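Local coordinates for protein inositol-3-phosphate synthase (PDB 1VKO) that binds nicotinamide-adenine-dinucleotide in a Rossmann-type domain and is a four-chain member of the inositol-3-phosphate synthase family, at residues 87-96 and 440-449; 157-167 and 188-198. One frame throughout, in Å; residues are numbered along the deposited sequence.

Contact 1 (87-96 and 440-449); sequences NNGSTAVGSI and DSLLASPLIY. With K (potassium ion), chain B; NAD (nicotinamide-adenine-dinucleotide), chain G.
Helices 87-96 and 440-449 cross at -65° with their axes 8.8 Å apart, N88 lying over S441 and A92 over S445. Helix 87-96 is the first helix of the Rossmann fold, following strand 77-82, and its N-terminal turn receives the two linked phosphates of NAD: N87 N bonds O2A at 2.8 Å and N88 N bonds O1N at 3.0 Å, both with N-H...O angles of 166°. Helix 440-449 follows strand 429-439 of the mixed sheet, so the crossing joins the element after that sheet to the Rossmann fold. Between the two N-terminal ends sits a potassium ion, held by N88 OD1 (2.9 Å), S441 OG (3.2 Å), two oxygens of NAD and a water that also donates to D440 OD2. The N88 amide is divided between two tasks: OD1 faces the metal and ND2 donates to the nicotinamide oxygen O7N, which fixes its rotation, while A444 CB packs against OD1 and CG. S441 OG and N87 ND2 share a further partner in D412. Farther along, the backbones come within 4.9 Å at A92 CA and S445 CA, both small residues, and S445 OG turns back to S441 O (2.7 Å), presenting its oxygen to T91 CG2. F425 of the second subunit packs on S95 and P446. With CG of Y449 beside its backbone N (chi1 -51°), the ring reaches helix 87-96, where I96 CD1 meets CE1 obliquely and the hydroxyl OH donates to A92 O, which lies in the ring plane, at 2.5 Å, a length short enough to be doubtful at this resolution.

Contact 2 (157-167 and 188-198); sequences SGWDISDSNLY and MEPIVPLPSIY. With NAD (nicotinamide-adenine-dinucleotide), chain G.
The end of Rossmann strand 154-159 with its following loop, and loop 188-198, together hold the adenosine half of NAD. W159 and L194 form a single beta bridge: L194 N donates to G158 O (3.1 Å), and D160 N meets L194 O at 2.9 Å almost straight, with an N-H...O angle of 167°. W159 CD1 packs on L194 CB, P195 O lies at the indole edge, and NE1 bonds D230. P193 sets its ring against CB of D160, whose carboxylate takes both ribose hydroxyls, O3B on OD2 at 2.7 Å and O2B on OD1 in a very short bond. S162 N also donates to OD1, closing an Asx turn, and G85 N donates to OD2. S196 OG donates to adenine N1A (2.9 Å), while I161 CG2 lies over a face of the adenine, 3.6 Å from C6A. At the far end, L166 N bonds I191 O, and L166 lies against I191 and the bent chain of M188. N165 OD1 caps Y167 N at 2.9 Å, ahead of helix 168-173. Gripped by backbone N-H groups on both oxygens, the D160 carboxylate is held in place for the ribose diol and would probably favour a 2'-hydroxyl over a phosphate there.

Contacts 1 and 2 receive different parts of one NAD molecule, with centres 15 Å apart, and contact 2 is nested within the loop contact 1 closes. Contact 1 is fully buried helix packing nearer the centre of the fold, about 13 Å between centres, where main-chain N-H groups take the phosphates, a side-chain amide meets the nicotinamide, and potassium binds both. Contact 2 lies farther out, about 23 Å from the chain centre and only partly buried; it relies on loop backbone bonds, prolines and a carboxylate that receives hydroxyls. The two touch through helix 87-96, whose side turned from 440-449 bears V93: CG2 meets L166 CD1 at 3.8 Å, and CG1 meets M188 SD at 3.7 Å.

Contact 1 (87-96 and 440-449)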
loop_
_atom_site.group_PDB
_atom_site.type_symbol
_atom_site.label_atom_id
_atom_site.label_comp_id
_atom_site.label_asym_id
_atom_site.label_seq_id
_atom_site.Cartn_x
_atom_site.Cartn_y
_atom_site.Cartn_z
ATOM N N ASN A 87 -26.636 -0.955 -11.835
ATOM C CA ASN A 87 -25.980 -1.789 -10.831
ATOM C C ASN A 87 -26.647 -1.646 -9.473
ATOM O O ASN A 87 -27.052 -2.644 -8.893
ATOM C CB ASN A 87 -24.467 -1.511 -10.705
ATOM C CG ASN A 87 -23.669 -2.066 -11.849
ATOM O OD1 ASN A 87 -24.168 -2.199 -12.974
ATOM N ND2 ASN A 87 -22.408 -2.377 -11.587
ATOM N N ASN A 88 -26.726 -0.412 -8.951
ATOM C CA ASN A 88 -27.372 -0.172 -7.642
ATOM C C ASN A 88 -28.833 -0.617 -7.660
ATOM O O ASN A 88 -29.271 -1.389 -6.819
ATOM C CB ASN A 88 -27.235 1.295 -7.210
ATOM C CG ASN A 88 -25.760 1.710 -7.052
ATOM O OD1 ASN A 88 -24.910 0.844 -6.920
ATOM N ND2 ASN A 88 -25.457 3.020 -7.068
ATOM N N GLY A 89 -29.586 -0.145 -8.643
ATOM C CA GLY A 89 -30.997 -0.467 -8.722
ATOM C C GLY A 89 -31.228 -1.967 -8.675
ATOM O O GLY A 89 -31.980 -2.434 -7.826
ATOM N N SER A 90 -30.623 -2.737 -9.583
ATOM C CA SER A 90 -30.991 -4.161 -9.703
ATOM C C SER A 90 -30.516 -4.910 -8.452
ATOM O O SER A 90 -31.104 -5.898 -8.026
ATOM C CB SER A 90 -30.384 -4.777 -10.957
ATOM O OG SER A 90 -28.962 -4.680 -10.919
ATOM N N THR A 91 -29.450 -4.410 -7.844
ATOM C CA THR A 91 -28.937 -5.006 -6.622
ATOM C C THR A 91 -29.817 -4.707 -5.420
ATOM O O THR A 91 -30.061 -5.597 -4.613
ATOM C CB THR A 91 -27.491 -4.530 -6.370
ATOM O OG1 THR A 91 -26.648 -5.082 -7.384
ATOM C CG2 THR A 91 -26.949 -5.121 -5.077
ATOM N N ALA A 92 -30.236 -3.446 -5.288
ATOM C CA ALA A 92 -31.174 -3.019 -4.279
ATOM C C ALA A 92 -32.393 -3.921 -4.296
ATOM O O ALA A 92 -32.804 -4.421 -3.260
ATOM C CB ALA A 92 -31.577 -1.574 -4.517
ATOM N N VAL A 93 -32.939 -4.162 -5.489
ATOM C CA VAL A 93 -34.137 -5.005 -5.643
ATOM C C VAL A 93 -33.777 -6.462 -5.335
ATOM O O VAL A 93 -34.435 -7.112 -4.537
ATOM C CB VAL A 93 -34.769 -4.881 -7.073
ATOM C CG1 VAL A 93 -36.059 -5.700 -7.207
ATOM C CG2 VAL A 93 -35.056 -3.460 -7.421
ATOM N N GLY A 94 -32.713 -6.954 -5.956
ATOM C CA GLY A 94 -32.272 -8.330 -5.769
ATOM C C GLY A 94 -32.123 -8.734 -4.319
ATOM O O GLY A 94 -32.650 -9.767 -3.893
ATOM N N SER A 95 -31.401 -7.913 -3.559
ATOM C CA SER A 95 -31.108 -8.180 -2.157
ATOM C C SER A 95 -32.316 -8.172 -1.227
ATOM O O SER A 95 -32.312 -8.902 -0.217
ATOM C CB SER A 95 -30.055 -7.210 -1.631
ATOM O OG SER A 95 -28.894 -7.233 -2.442
ATOM N N ILE A 96 -33.328 -7.357 -1.531
ATOM C CA ILE A 96 -34.620 -7.409 -0.783
ATOM C C ILE A 96 -35.245 -8.793 -0.925
ATOM O O ILE A 96 -35.552 -9.469 0.067
ATOM C CB ILE A 96 -35.563 -6.220 -1.203
ATOM C CG1 ILE A 96 -34.946 -4.885 -0.738
ATOM C CG2 ILE A 96 -36.883 -6.290 -0.572
ATOM C CD1 ILE A 96 -35.564 -3.645 -1.359
ATOM N N ASP A 440 -18.689 -1.347 -5.104
ATOM C CA ASP A 440 -19.564 -0.163 -5.060
ATOM C C ASP A 440 -21.046 -0.477 -4.829
ATOM O O ASP A 440 -21.684 0.137 -3.975
ATOM C CB ASP A 440 -19.421 0.664 -6.329
ATOM C CG ASP A 440 -18.188 1.540 -6.317
ATOM O OD1 ASP A 440 -17.675 1.895 -5.211
ATOM O OD2 ASP A 440 -17.657 1.906 -7.385
ATOM N N SER A 441 -21.593 -1.414 -5.614
ATOM C CA SER A 441 -23.026 -1.727 -5.571
ATOM C C SER A 441 -23.420 -2.262 -4.197
ATOM O O SER A 441 -24.509 -1.956 -3.685
ATOM C CB SER A 441 -23.389 -2.742 -6.661
ATOM O OG SER A 441 -23.293 -2.176 -7.960
ATOM N N LEU A 442 -22.516 -3.060 -3.622
ATOM C CA LEU A 442 -22.680 -3.643 -2.288
ATOM C C LEU A 442 -22.498 -2.569 -1.200
ATOM O O LEU A 442 -23.038 -2.672 -0.103
ATOM C CB LEU A 442 -21.733 -4.842 -2.099
ATOM C CG LEU A 442 -21.994 -6.118 -2.940
ATOM C CD1 LEU A 442 -20.938 -7.193 -2.650
ATOM C CD2 LEU A 442 -23.411 -6.714 -2.755
ATOM N N LEU A 443 -21.757 -1.523 -1.516
ATOM C CA LEU A 443 -21.684 -0.395 -0.618
ATOM C C LEU A 443 -22.934 0.488 -0.753
ATOM O O LEU A 443 -23.512 0.879 0.265
ATOM C CB LEU A 443 -20.367 0.383 -0.808
ATOM C CG LEU A 443 -19.121 -0.202 -0.108
ATOM C CD1 LEU A 443 -17.806 0.435 -0.574
ATOM C CD2 LEU A 443 -19.225 -0.111 1.415
ATOM N N ALA A 444 -23.366 0.753 -1.995
ATOM C CA ALA A 444 -24.434 1.732 -2.326
ATOM C C ALA A 444 -25.857 1.366 -1.947
ATOM O O ALA A 444 -26.572 2.223 -1.405
ATOM C CB ALA A 444 -24.405 2.051 -3.785
ATOM N N SER A 445 -26.277 0.129 -2.291
ATOM C CA SER A 445 -27.652 -0.359 -2.055
ATOM C C SER A 445 -28.091 -0.215 -0.621
ATOM O O SER A 445 -29.062 0.451 -0.383
ATOM C CB SER A 445 -27.843 -1.832 -2.468
ATOM O OG SER A 445 -27.221 -2.100 -3.702
ATOM N N PRO A 446 -27.386 -0.778 0.353
ATOM C CA PRO A 446 -27.820 -0.597 1.727
ATOM C C PRO A 446 -28.129 0.883 2.028
ATOM O O PRO A 446 -29.048 1.155 2.823
ATOM C CB PRO A 446 -26.620 -1.080 2.563
ATOM C CG PRO A 446 -25.522 -1.344 1.610
ATOM C CD PRO A 446 -26.130 -1.545 0.272
ATOM N N LEU A 447 -27.406 1.813 1.378
ATOM C CA LEU A 447 -27.584 3.252 1.600
ATOM C C LEU A 447 -28.859 3.722 0.933
ATOM O O LEU A 447 -29.496 4.685 1.358
ATOM C CB LEU A 447 -26.392 4.052 1.058
ATOM C CG LEU A 447 -25.141 4.340 1.902
ATOM C CD1 LEU A 447 -24.603 3.131 2.620
ATOM C CD2 LEU A 447 -24.048 4.943 1.030
ATOM N N ILE A 448 -29.233 3.052 -0.135
ATOM C CA ILE A 448 -30.498 3.332 -0.726
ATOM C C ILE A 448 -31.574 2.901 0.271
ATOM O O ILE A 448 -32.543 3.628 0.459
ATOM C CB ILE A 448 -30.664 2.625 -2.058
ATOM C CG1 ILE A 448 -29.810 3.319 -3.136
ATOM C CG2 ILE A 448 -32.165 2.629 -2.451
ATOM C CD1 ILE A 448 -29.642 2.521 -4.389
ATOM N N TYR A 449 -31.399 1.754 0.943
ATOM C CA TYR A 449 -32.413 1.335 1.909
ATOM C C TYR A 449 -32.437 2.317 3.066
ATOM O O TYR A 449 -33.498 2.665 3.515
ATOM C CB TYR A 449 -32.237 -0.083 2.455
ATOM C CG TYR A 449 -32.058 -1.177 1.462
ATOM C CD1 TYR A 449 -32.772 -1.212 0.280
ATOM C CD2 TYR A 449 -31.163 -2.206 1.725
ATOM C CE1 TYR A 449 -32.604 -2.264 -0.630
ATOM C CE2 TYR A 449 -30.984 -3.256 0.839
ATOM C CZ TYR A 449 -31.703 -3.274 -0.320
ATOM O OH TYR A 449 -31.458 -4.274 -1.208
HETATM K K K B . -22.347 0.846 -8.359
HETATM P PA NAD G . -25.297 2.182 -13.511
HETATM O O1A NAD G . -24.894 2.582 -14.849
HETATM O O2A NAD G . -25.093 0.730 -13.372
HETATM O O5B NAD G . -26.801 2.644 -13.312
HETATM C C5B NAD G . -27.330 3.678 -14.087
HETATM C C4B NAD G . -28.636 3.182 -14.677
HETATM O O4B NAD G . -29.482 4.292 -14.876
HETATM C C3B NAD G . -28.449 2.535 -16.021
HETATM O O3B NAD G . -29.407 1.488 -16.039
HETATM C C2B NAD G . -28.915 3.542 -17.034
HETATM O O2B NAD G . -29.686 2.788 -17.967
HETATM C C1B NAD G . -29.877 4.395 -16.213
HETATM N N9A NAD G . -30.160 5.795 -16.622
HETATM C C8A NAD G . -29.337 6.740 -17.157
HETATM N N7A NAD G . -30.065 7.857 -17.381
HETATM C C5A NAD G . -31.345 7.670 -17.010
HETATM C C6A NAD G . -32.506 8.462 -17.057
HETATM N N6A NAD G . -32.541 9.695 -17.587
HETATM N N1A NAD G . -33.686 7.926 -16.609
HETATM C C2A NAD G . -33.741 6.640 -16.156
HETATM N N3A NAD G . -32.616 5.879 -16.160
HETATM C C4A NAD G . -31.423 6.366 -16.564
HETATM O O3 NAD G . -24.507 3.011 -12.364
HETATM P PN NAD G . -24.683 2.618 -10.831
HETATM O O1N NAD G . -26.001 1.943 -10.702
HETATM O O2N NAD G . -23.470 1.906 -10.419
HETATM O O5D NAD G . -24.881 4.017 -10.034
HETATM C C5D NAD G . -25.788 5.000 -10.501
HETATM C C4D NAD G . -25.498 6.424 -9.989
HETATM O O4D NAD G . -25.262 6.410 -8.603
HETATM C C3D NAD G . -24.273 7.086 -10.632
HETATM O O3D NAD G . -24.570 8.432 -10.876
HETATM C C2D NAD G . -23.262 7.106 -9.515
HETATM O O2D NAD G . -22.349 8.192 -9.539
HETATM C C1D NAD G . -24.159 7.241 -8.315
HETATM N N1N NAD G . -23.342 6.858 -7.171
HETATM C C2N NAD G . -22.848 5.593 -7.082
HETATM C C3N NAD G . -22.055 5.265 -6.005
HETATM C C7N NAD G . -21.869 3.816 -5.757
HETATM O O7N NAD G . -22.438 2.959 -6.730
HETATM N N7N NAD G . -21.221 3.399 -4.662
HETATM C C4N NAD G . -21.767 6.206 -4.998
HETATM C C5N NAD G . -22.261 7.486 -5.118
HETATM C C6N NAD G . -23.054 7.814 -6.228
HETATM O O HOH W 1 -20.209 2.331 -9.072
#

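Contact 2 (157-167 and 188-198)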
loop_
_atom_site.group_PDB
_atom_site.type_symbol
_atom_site.label_atom_id
_atom_site.label_comp_id
_atom_site.label_asym_id
_atom_site.label_seq_id
_atom_site.Cartn_x
_atom_site.Cartn_y
_atom_site.Cartn_z
ATOM N N SER A 157 -40.633 -0.080 -7.574
ATOM C CA SER A 157 -40.626 -0.003 -9.018
ATOM C C SER A 157 -39.646 1.127 -9.449
ATOM O O SER A 157 -38.802 1.572 -8.649
ATOM C CB SER A 157 -42.030 0.313 -9.507
ATOM O OG SER A 157 -42.071 0.267 -10.920
ATOM N N GLY A 158 -39.764 1.566 -10.698
ATOM C CA GLY A 158 -39.068 2.706 -11.186
ATOM C C GLY A 158 -38.853 2.692 -12.678
ATOM O O GLY A 158 -39.548 1.985 -13.407
ATOM N N TRP A 159 -37.868 3.482 -13.125
ATOM C CA TRP A 159 -37.688 3.735 -14.549
ATOM C C TRP A 159 -36.281 3.480 -15.059
ATOM O O TRP A 159 -35.307 3.641 -14.332
ATOM C CB TRP A 159 -38.008 5.167 -14.856
ATOM C CG TRP A 159 -39.349 5.657 -14.412
ATOM C CD1 TRP A 159 -40.495 5.724 -15.162
ATOM C CD2 TRP A 159 -39.666 6.221 -13.138
ATOM N NE1 TRP A 159 -41.508 6.267 -14.410
ATOM C CE2 TRP A 159 -41.031 6.578 -13.165
ATOM C CE3 TRP A 159 -38.940 6.430 -11.954
ATOM C CZ2 TRP A 159 -41.677 7.163 -12.064
ATOM C CZ3 TRP A 159 -39.562 7.036 -10.886
ATOM C CH2 TRP A 159 -40.929 7.385 -10.940
ATOM N N ASP A 160 -36.170 3.128 -16.326
ATOM C CA ASP A 160 -34.866 3.027 -16.914
ATOM C C ASP A 160 -34.910 3.239 -18.398
ATOM O O ASP A 160 -35.778 2.688 -19.050
ATOM C CB ASP A 160 -34.227 1.685 -16.611
ATOM C CG ASP A 160 -32.694 1.778 -16.521
ATOM O OD1 ASP A 160 -32.061 2.212 -17.484
ATOM O OD2 ASP A 160 -32.047 1.461 -15.512
ATOM N N ILE A 161 -33.970 4.038 -18.923
ATOM C CA ILE A 161 -33.824 4.216 -20.370
ATOM C C ILE A 161 -33.481 2.888 -21.085
ATOM O O ILE A 161 -33.620 2.783 -22.303
ATOM C CB ILE A 161 -32.793 5.306 -20.705
ATOM C CG1 ILE A 161 -31.385 4.899 -20.224
ATOM C CG2 ILE A 161 -33.237 6.668 -20.113
ATOM C CD1 ILE A 161 -30.200 5.835 -20.696
ATOM N N SER A 162 -33.052 1.879 -20.327
ATOM C CA SER A 162 -32.793 0.536 -20.880
ATOM C C SER A 162 -33.920 -0.419 -20.520
ATOM O O SER A 162 -34.296 -0.516 -19.347
ATOM C CB SER A 162 -31.503 -0.045 -20.326
ATOM O OG SER A 162 -31.350 -1.358 -20.857
ATOM N N ASP A 163 -34.446 -1.148 -21.494
ATOM C CA ASP A 163 -35.619 -1.989 -21.193
ATOM C C ASP A 163 -35.306 -3.369 -20.606
ATOM O O ASP A 163 -36.242 -4.129 -20.264
ATOM C CB ASP A 163 -36.575 -2.097 -22.397
ATOM C CG ASP A 163 -35.999 -2.904 -23.522
ATOM O OD1 ASP A 163 -34.771 -3.154 -23.516
ATOM O OD2 ASP A 163 -36.699 -3.331 -24.459
ATOM N N SER A 164 -34.011 -3.702 -20.504
ATOM C CA SER A 164 -33.558 -4.953 -19.906
ATOM C C SER A 164 -34.279 -5.239 -18.608
ATOM O O SER A 164 -34.412 -4.342 -17.758
ATOM C CB SER A 164 -32.064 -4.898 -19.634
ATOM O OG SER A 164 -31.359 -4.716 -20.846
ATOM N N ASN A 165 -34.737 -6.479 -18.455
ATOM C CA ASN A 165 -35.411 -6.914 -17.224
ATOM C C ASN A 165 -34.360 -7.124 -16.139
ATOM O O ASN A 165 -33.198 -7.371 -16.441
ATOM C CB ASN A 165 -36.179 -8.231 -17.452
ATOM C CG ASN A 165 -35.258 -9.378 -17.798
ATOM O OD1 ASN A 165 -34.554 -9.922 -16.921
ATOM N ND2 ASN A 165 -35.208 -9.726 -19.080
ATOM N N LEU A 166 -34.796 -7.095 -14.886
ATOM C CA LEU A 166 -33.910 -7.085 -13.742
ATOM C C LEU A 166 -33.050 -8.327 -13.587
ATOM O O LEU A 166 -32.116 -8.336 -12.776
ATOM C CB LEU A 166 -34.699 -6.782 -12.455
ATOM C CG LEU A 166 -35.237 -5.351 -12.337
ATOM C CD1 LEU A 166 -35.197 -4.853 -10.920
ATOM C CD2 LEU A 166 -34.459 -4.377 -13.203
ATOM N N TYR A 167 -33.356 -9.372 -14.359
ATOM C CA TYR A 167 -32.488 -10.546 -14.413
ATOM C C TYR A 167 -31.310 -10.286 -15.350
ATOM O O TYR A 167 -30.164 -10.478 -14.953
ATOM C CB TYR A 167 -33.276 -11.817 -14.767
ATOM C CG TYR A 167 -32.430 -13.034 -15.105
ATOM C CD1 TYR A 167 -31.639 -13.659 -14.142
ATOM C CD2 TYR A 167 -32.411 -13.540 -16.399
ATOM C CE1 TYR A 167 -30.861 -14.772 -14.475
ATOM C CE2 TYR A 167 -31.648 -14.634 -16.742
ATOM C CZ TYR A 167 -30.872 -15.250 -15.785
ATOM O OH TYR A 167 -30.114 -16.343 -16.157
ATOM N N MET A 188 -36.849 -11.473 -10.429
ATOM C CA MET A 188 -36.285 -10.301 -11.065
ATOM C C MET A 188 -36.626 -10.264 -12.510
ATOM O O MET A 188 -36.840 -9.181 -13.061
ATOM C CB MET A 188 -34.771 -10.335 -10.964
ATOM C CG MET A 188 -34.283 -10.299 -9.593
ATOM S SD MET A 188 -34.475 -8.671 -8.856
ATOM C CE MET A 188 -32.947 -7.875 -9.431
ATOM N N GLU A 189 -36.656 -11.442 -13.137
ATOM C CA GLU A 189 -36.892 -11.516 -14.583
ATOM C C GLU A 189 -38.197 -10.836 -15.047
ATOM O O GLU A 189 -38.177 -10.122 -16.040
ATOM C CB GLU A 189 -36.751 -12.962 -15.127
ATOM C CG GLU A 189 -36.768 -13.053 -16.651
ATOM C CD GLU A 189 -36.474 -14.437 -17.205
ATOM O OE1 GLU A 189 -36.895 -15.458 -16.591
ATOM O OE2 GLU A 189 -35.811 -14.493 -18.269
ATOM N N PRO A 190 -39.328 -11.064 -14.369
ATOM C CA PRO A 190 -40.579 -10.372 -14.736
ATOM C C PRO A 190 -40.491 -8.852 -14.655
ATOM O O PRO A 190 -41.353 -8.188 -15.200
ATOM C CB PRO A 190 -41.571 -10.872 -13.674
ATOM C CG PRO A 190 -41.058 -12.184 -13.294
ATOM C CD PRO A 190 -39.566 -12.023 -13.269
ATOM N N ILE A 191 -39.489 -8.301 -13.971
ATOM C CA ILE A 191 -39.459 -6.851 -13.773
ATOM C C ILE A 191 -38.741 -6.122 -14.909
ATOM O O ILE A 191 -37.558 -6.299 -15.133
ATOM C CB ILE A 191 -38.883 -6.456 -12.406
ATOM C CG1 ILE A 191 -39.420 -7.360 -11.294
ATOM C CG2 ILE A 191 -39.227 -4.997 -12.091
ATOM C CD1 ILE A 191 -38.675 -7.188 -9.966
ATOM N N VAL A 192 -39.497 -5.342 -15.658
ATOM C CA VAL A 192 -38.953 -4.525 -16.726
ATOM C C VAL A 192 -39.283 -3.085 -16.357
ATOM O O VAL A 192 -40.458 -2.760 -16.182
ATOM C CB VAL A 192 -39.580 -4.879 -18.081
ATOM C CG1 VAL A 192 -39.152 -3.860 -19.139
ATOM C CG2 VAL A 192 -39.156 -6.287 -18.509
ATOM N N PRO A 193 -38.267 -2.230 -16.218
ATOM C CA PRO A 193 -38.492 -0.842 -15.796
ATOM C C PRO A 193 -39.344 -0.069 -16.782
ATOM O O PRO A 193 -39.304 -0.348 -17.976
ATOM C CB PRO A 193 -37.083 -0.255 -15.798
ATOM C CG PRO A 193 -36.183 -1.437 -15.628
ATOM C CD PRO A 193 -36.828 -2.509 -16.436
ATOM N N LEU A 194 -40.110 0.893 -16.269
ATOM C CA LEU A 194 -40.867 1.833 -17.104
ATOM C C LEU A 194 -39.915 2.674 -17.974
ATOM O O LEU A 194 -38.761 2.842 -17.641
ATOM C CB LEU A 194 -41.776 2.719 -16.228
ATOM C CG LEU A 194 -42.662 2.006 -15.182
ATOM C CD1 LEU A 194 -43.306 2.990 -14.246
ATOM C CD2 LEU A 194 -43.717 1.171 -15.835
ATOM N N PRO A 195 -40.371 3.138 -19.129
ATOM C CA PRO A 195 -39.549 4.044 -19.938
ATOM C C PRO A 195 -39.336 5.376 -19.258
ATOM O O PRO A 195 -40.165 5.801 -18.452
ATOM C CB PRO A 195 -40.337 4.189 -21.247
ATOM C CG PRO A 195 -41.688 3.697 -20.964
ATOM C CD PRO A 195 -41.640 2.771 -19.785
ATOM N N SER A 196 -38.186 5.992 -19.508
ATOM C CA SER A 196 -37.842 7.221 -18.813
ATOM C C SER A 196 -37.646 8.377 -19.761
ATOM O O SER A 196 -37.732 8.232 -20.977
ATOM C CB SER A 196 -36.557 7.042 -17.991
ATOM O OG SER A 196 -36.624 7.841 -16.823
ATOM N N ILE A 197 -37.344 9.529 -19.174
ATOM C CA ILE A 197 -37.008 10.742 -19.897
ATOM C C ILE A 197 -35.558 10.544 -20.265
ATOM O O ILE A 197 -34.769 10.155 -19.414
ATOM C CB ILE A 197 -37.164 11.926 -18.936
ATOM C CG1 ILE A 197 -38.583 11.977 -18.407
ATOM C CG2 ILE A 197 -36.812 13.257 -19.591
ATOM C CD1 ILE A 197 -38.745 12.962 -17.285
ATOM N N TYR A 198 -35.194 10.810 -21.522
ATOM C CA TYR A 198 -33.800 10.770 -21.963
ATOM C C TYR A 198 -33.457 12.073 -22.669
ATOM O O TYR A 198 -33.933 12.304 -23.766
ATOM C CB TYR A 198 -33.618 9.573 -22.905
ATOM C CG TYR A 198 -32.241 9.451 -23.551
ATOM C CD1 TYR A 198 -31.083 9.664 -22.815
ATOM C CD2 TYR A 198 -32.103 9.116 -24.890
ATOM C CE1 TYR A 198 -29.845 9.561 -23.385
ATOM C CE2 TYR A 198 -30.851 9.006 -25.469
ATOM C CZ TYR A 198 -29.732 9.222 -24.706
ATOM O OH TYR A 198 -28.471 9.136 -25.243
HETATM P PA NAD G . -25.297 2.182 -13.511
HETATM O O1A NAD G . -24.894 2.582 -14.849
HETATM O O2A NAD G . -25.093 0.730 -13.372
HETATM O O5B NAD G . -26.801 2.644 -13.312
HETATM C C5B NAD G . -27.330 3.678 -14.087
HETATM C C4B NAD G . -28.636 3.182 -14.677
HETATM O O4B NAD G . -29.482 4.292 -14.876
HETATM C C3B NAD G . -28.449 2.535 -16.021
HETATM O O3B NAD G . -29.407 1.488 -16.039
HETATM C C2B NAD G . -28.915 3.542 -17.034
HETATM O O2B NAD G . -29.686 2.788 -17.967
HETATM C C1B NAD G . -29.877 4.395 -16.213
HETATM N N9A NAD G . -30.160 5.795 -16.622
HETATM C C8A NAD G . -29.337 6.740 -17.157
HETATM N N7A NAD G . -30.065 7.857 -17.381
HETATM C C5A NAD G . -31.345 7.670 -17.010
HETATM C C6A NAD G . -32.506 8.462 -17.057
HETATM N N6A NAD G . -32.541 9.695 -17.587
HETATM N N1A NAD G . -33.686 7.926 -16.609
HETATM C C2A NAD G . -33.741 6.640 -16.156
HETATM N N3A NAD G . -32.616 5.879 -16.160
HETATM C C4A NAD G . -31.423 6.366 -16.564
HETATM O O3 NAD G . -24.507 3.011 -12.364
HETATM P PN NAD G . -24.683 2.618 -10.831
HETATM O O1N NAD G . -26.001 1.943 -10.702
HETATM O O2N NAD G . -23.470 1.906 -10.419
HETATM O O5D NAD G . -24.881 4.017 -10.034
HETATM C C5D NAD G . -25.788 5.000 -10.501
HETATM C C4D NAD G . -25.498 6.424 -9.989
HETATM O O4D NAD G . -25.262 6.410 -8.603
HETATM C C3D NAD G . -24.273 7.086 -10.632
HETATM O O3D NAD G . -24.570 8.432 -10.876
HETATM C C2D NAD G . -23.262 7.106 -9.515
HETATM O O2D NAD G . -22.349 8.192 -9.539
HETATM C C1D NAD G . -24.159 7.241 -8.315
HETATM N N1N NAD G . -23.342 6.858 -7.171
HETATM C C2N NAD G . -22.848 5.593 -7.082
HETATM C C3N NAD G . -22.055 5.265 -6.005
HETATM C C7N NAD G . -21.869 3.816 -5.757
HETATM O O7N NAD G . -22.438 2.959 -6.730
HETATM N N7N NAD G . -21.221 3.399 -4.662
HETATM C C4N NAD G . -21.767 6.206 -4.998
HETATM C C5N NAD G . -22.261 7.486 -5.118
HETATM C C6N NAD G . -23.054 7.814 -6.228
#